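Local coordinates for RPA0582 (Rhodopseudomonas palustris, PDB 3HHL), which is of unknown function but belongs to the DUF1330 family and has an alpha-beta-barrel fold, seen here as a pair of chains, at the interface of chains A and B. Sequence-based numbering; all coordinates share one arbitrary frame. Chains: chain A, RPA0582; chain B, RPA0582.

Contact 1: the interface of chains A and B. Residues chain A 77-81; chain B 5, 124-127.
A:Ile80 and B:Leu126 meet through backbone and side chain alike, pairing the stretch A:Met78 to A:Ile80 antiparallel with B strand 124-131. B:Leu126 N donates to A:Ile80 O at 2.9 Å, on a lone pair in the carbonyl plane. The carbonyl of B:Leu126 takes two donors in return. A:Ile80 N lies 3.2 Å from B:Leu126 O, also on a lone pair and in a fairly straight bond, 166° at the hydrogen. A:Leu79 N reaches that same oxygen almost head-on to the C=O, but that bond is bent, 133° at the hydrogen. Two residues of chain A thus face one of chain B, a beta-bulge, with helix-like backbone angles at A:Leu79.

Apolar packing divides between the two faces of the paired strands. On one, the bulge turns A:Leu79 and A:Ile80 the same way, and both meet B:Leu126. A:Leu79 runs side by side with it, CD2 lying 3.9 Å from B:Leu126 CD2. A:Ile80 instead crosses it at an angle, with CB 3.7 Å from B:Leu126 CB. On the opposite face, the selenomethionine A:Met78 leaves the backbone with CG anti to its N (chi1 179°), then bends twice. That fold brings SE 3.9 Å from B:Arg125 CD and also against B:Ile127 CG1, with CE over the same isoleucine branch.

A third kind of contact involves an imidazole: one face of the B:His5 ring is covered by the backbone of A:Gly81, whose carbonyl carbon C is 3.8 Å from the ring centroid. Within chain B, the hydroxyl B:Ser124 OG donates to B:His5 O at 2.7 Å and ties this loop to the strand, while B:Arg125 NH1 bonds B:Ser124 O from above the carbonyl plane. Together these contacts dock a chain A edge onto a chain B strand, extending the sheet between chains and probably helping to hold a dimer together.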
# COMPACT_ATOMS: atom_id res chain seq x y z
N LEU A 77 1.02 -10.33 -6.72
CA LEU A 77 0.83 -9.78 -8.07
C LEU A 77 0.54 -8.30 -8.05
O LEU A 77 -0.25 -7.83 -7.21
CB LEU A 77 -0.35 -10.44 -8.77
CG LEU A 77 -0.37 -10.33 -10.28
CD1 LEU A 77 0.69 -11.25 -10.80
CD2 LEU A 77 -1.75 -10.69 -10.86
N MSE A 78 1.19 -7.56 -8.97
CA MSE A 78 0.76 -6.17 -9.26
C MSE A 78 -0.35 -6.27 -10.31
O MSE A 78 -0.07 -6.34 -11.49
CB MSE A 78 1.92 -5.31 -9.74
CG MSE A 78 1.53 -3.89 -10.08
SE MSE A 78 1.09 -2.83 -8.48
CE MSE A 78 2.75 -3.04 -7.51
N LEU A 79 -1.61 -6.34 -9.88
CA LEU A 79 -2.72 -6.58 -10.79
C LEU A 79 -3.00 -5.32 -11.59
O LEU A 79 -3.22 -5.39 -12.80
CB LEU A 79 -3.97 -7.06 -10.04
CG LEU A 79 -5.18 -7.37 -10.93
CD1 LEU A 79 -4.73 -8.32 -12.00
CD2 LEU A 79 -6.35 -7.95 -10.18
N ILE A 80 -3.02 -4.16 -10.92
CA ILE A 80 -3.06 -2.87 -11.62
C ILE A 80 -1.84 -2.05 -11.22
O ILE A 80 -1.60 -1.77 -10.06
CB ILE A 80 -4.32 -2.02 -11.32
CG1 ILE A 80 -5.61 -2.73 -11.76
CG2 ILE A 80 -4.20 -0.68 -12.02
CD1 ILE A 80 -6.89 -2.00 -11.39
N GLY A 81 -1.08 -1.66 -12.22
CA GLY A 81 0.16 -0.94 -12.01
C GLY A 81 1.18 -1.44 -12.99
O GLY A 81 0.89 -2.30 -13.82
N HIS B 5 -1.99 4.13 -14.35
CA HIS B 5 -2.53 2.81 -14.52
C HIS B 5 -3.90 2.76 -13.92
O HIS B 5 -4.08 3.00 -12.74
CB HIS B 5 -1.62 1.78 -13.86
CG HIS B 5 -0.18 1.92 -14.25
ND1 HIS B 5 0.44 1.06 -15.13
CD2 HIS B 5 0.75 2.84 -13.89
CE1 HIS B 5 1.70 1.44 -15.29
NE2 HIS B 5 1.91 2.51 -14.54
N SER B 124 -3.53 4.53 -10.18
CA SER B 124 -3.88 3.61 -9.09
C SER B 124 -2.91 2.45 -9.01
O SER B 124 -2.21 2.19 -9.96
CB SER B 124 -5.28 3.01 -9.29
OG SER B 124 -5.35 2.23 -10.47
N ARG B 125 -2.92 1.74 -7.88
CA ARG B 125 -2.26 0.43 -7.77
C ARG B 125 -3.23 -0.53 -7.18
O ARG B 125 -4.00 -0.14 -6.32
CB ARG B 125 -1.03 0.49 -6.88
CG ARG B 125 -0.01 1.47 -7.33
CD ARG B 125 0.62 1.01 -8.63
NE ARG B 125 1.64 1.96 -9.03
CZ ARG B 125 1.42 3.05 -9.76
NH1 ARG B 125 0.22 3.34 -10.23
NH2 ARG B 125 2.43 3.84 -10.05
N LEU B 126 -3.22 -1.77 -7.66
CA LEU B 126 -4.01 -2.83 -7.05
C LEU B 126 -3.06 -3.98 -6.82
O LEU B 126 -2.64 -4.63 -7.76
CB LEU B 126 -5.18 -3.25 -7.94
CG LEU B 126 -6.19 -4.27 -7.40
CD1 LEU B 126 -6.81 -3.77 -6.16
CD2 LEU B 126 -7.27 -4.54 -8.46
N ILE B 127 -2.72 -4.20 -5.57
CA ILE B 127 -1.69 -5.15 -5.20
C ILE B 127 -2.32 -6.36 -4.57
O ILE B 127 -3.09 -6.24 -3.61
CB ILE B 127 -0.70 -4.52 -4.21
CG1 ILE B 127 -0.18 -3.18 -4.78
CG2 ILE B 127 0.42 -5.49 -3.90
CD1 ILE B 127 0.80 -2.44 -3.89

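Contact 2: the interface of chains A and B. Residues chain A 5, 124-127; chain B 77-81.
Crossing at an angle, the side chains of B:Ile80 and A:Leu126 form the middle of this patch, their CB atoms 3.7 Å apart. B:Ile80 splits its two branches between different neighbours. CG1, beside the backbone N (chi1 -63°), carries CD1 over the A:Leu126 branch, 3.8 Å from CD2. CG2, anti to that N, turns the other way and touches the hydroxyl A:Ser124 OG, itself donating to A:His5 O. An alanine here would probably leave A:Leu126 CD2 without its CD1 partner and open a gap beside the serine hydroxyl where CG2 had packed.

A:Leu126 lies on the same face of the paired strands as B:Leu79. Those two leucines lie side by side, pointing the same way, and touch through their CD2 methyls. Underneath, the backbones pair antiparallel: A:Leu126 N donates to B:Ile80 O at 2.9 Å, approaching with a 16° tilt from the carbonyl plane. B:Ile80 N returns a bond to A:Leu126 O, in plane on a lone pair, and B:Leu79 N adds a weak, bent one to the same oxygen.

Across the strands from the leucines, the selenomethionine B:Met78 curls between two partners. Its SE lies 3.9 Å from A:Arg125 CD, while its CE rests against A:Ile127 CG1 and CD1. A:Arg125 bends at chi2, bringing CD to B:Met78 and also to B:Gly81 CA. Farther out, its NH1 donates to A:Ser124 O, which lies in the guanidinium plane although the nitrogen stands well above that carbonyl's plane; this bond should restrict how the guanidinium turns.

The imidazole of A:His5 lies flat against the backbone of B:Gly81, which covers one face. B:Gly81 C is set toward the rim of the ring and comes 3.4 Å from ND1.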
# COMPACT_ATOMS: atom_id res chain seq x y z
N HIS A 5 13.70 5.31 -3.27
CA HIS A 5 13.56 6.13 -2.12
C HIS A 5 13.77 5.26 -0.92
O HIS A 5 13.09 4.26 -0.76
CB HIS A 5 12.16 6.74 -2.10
CG HIS A 5 11.83 7.48 -3.35
ND1 HIS A 5 11.89 8.86 -3.44
CD2 HIS A 5 11.45 7.03 -4.57
CE1 HIS A 5 11.54 9.22 -4.66
NE2 HIS A 5 11.28 8.14 -5.37
N SER A 124 11.39 1.95 -1.61
CA SER A 124 10.33 1.75 -0.62
C SER A 124 9.35 2.87 -0.65
O SER A 124 9.64 3.92 -1.18
CB SER A 124 10.91 1.70 0.80
OG SER A 124 11.59 2.93 1.11
N ARG A 125 8.20 2.63 -0.05
CA ARG A 125 7.26 3.68 0.25
C ARG A 125 6.89 3.58 1.68
O ARG A 125 6.87 2.48 2.21
CB ARG A 125 6.01 3.53 -0.60
CG ARG A 125 6.29 3.60 -2.04
CD ARG A 125 6.74 4.99 -2.42
NE ARG A 125 6.89 5.05 -3.86
CZ ARG A 125 7.98 4.70 -4.54
NH1 ARG A 125 9.08 4.27 -3.92
NH2 ARG A 125 7.99 4.80 -5.86
N LEU A 126 6.63 4.71 2.32
CA LEU A 126 6.15 4.71 3.70
C LEU A 126 5.09 5.76 3.74
O LEU A 126 5.38 6.95 3.71
CB LEU A 126 7.29 5.04 4.68
CG LEU A 126 6.99 4.95 6.18
CD1 LEU A 126 6.61 3.59 6.51
CD2 LEU A 126 8.20 5.36 7.00
N ILE A 127 3.84 5.29 3.80
CA ILE A 127 2.67 6.14 3.67
C ILE A 127 2.02 6.27 5.02
O ILE A 127 1.71 5.27 5.64
CB ILE A 127 1.67 5.51 2.72
CG1 ILE A 127 2.41 5.11 1.41
CG2 ILE A 127 0.49 6.47 2.52
CD1 ILE A 127 1.52 4.57 0.28
N LEU B 77 0.47 11.52 4.53
CA LEU B 77 1.80 11.93 4.11
C LEU B 77 2.56 10.81 3.44
O LEU B 77 2.50 9.65 3.88
CB LEU B 77 2.63 12.39 5.30
CG LEU B 77 3.85 13.25 5.01
CD1 LEU B 77 3.38 14.62 4.63
CD2 LEU B 77 4.82 13.33 6.21
N MSE B 78 3.29 11.17 2.38
CA MSE B 78 4.27 10.25 1.80
C MSE B 78 5.58 10.55 2.54
O MSE B 78 6.32 11.44 2.15
CB MSE B 78 4.42 10.48 0.29
CG MSE B 78 5.45 9.58 -0.36
SE MSE B 78 4.80 7.75 -0.44
CE MSE B 78 3.09 8.00 -1.30
N LEU B 79 5.82 9.83 3.64
CA LEU B 79 7.00 10.08 4.48
C LEU B 79 8.27 9.59 3.79
O LEU B 79 9.30 10.27 3.82
CB LEU B 79 6.84 9.43 5.85
CG LEU B 79 8.01 9.66 6.80
CD1 LEU B 79 8.26 11.11 6.86
CD2 LEU B 79 7.71 9.10 8.19
N ILE B 80 8.22 8.40 3.17
CA ILE B 80 9.30 7.95 2.29
C ILE B 80 8.72 7.66 0.92
O ILE B 80 7.77 6.91 0.76
CB ILE B 80 10.04 6.69 2.80
CG1 ILE B 80 10.74 6.96 4.14
CG2 ILE B 80 11.10 6.26 1.76
CD1 ILE B 80 11.29 5.72 4.82
N GLY B 81 9.31 8.28 -0.08
CA GLY B 81 8.81 8.17 -1.44
C GLY B 81 8.82 9.52 -2.07
O GLY B 81 9.17 10.50 -1.40

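Contacts 1 and 2 lie about 17 Å apart, measured between the centres of their C-alpha atoms, and are the same patch with the chains exchanged. Each chain gives its 77-81 segment to one and its residues 5 and 124-127 to the other, so the pairing is reciprocal, as expected of a two-fold dimer. The hidden surfaces nearly match, 253 Å² in contact 1 and 252 Å² in contact 2. The bulge bond from Leu79 is similarly bent in both, with no significant difference. Such mutual edge sharing suggests a genuine dimer, although the deposited pair alone does not prove it.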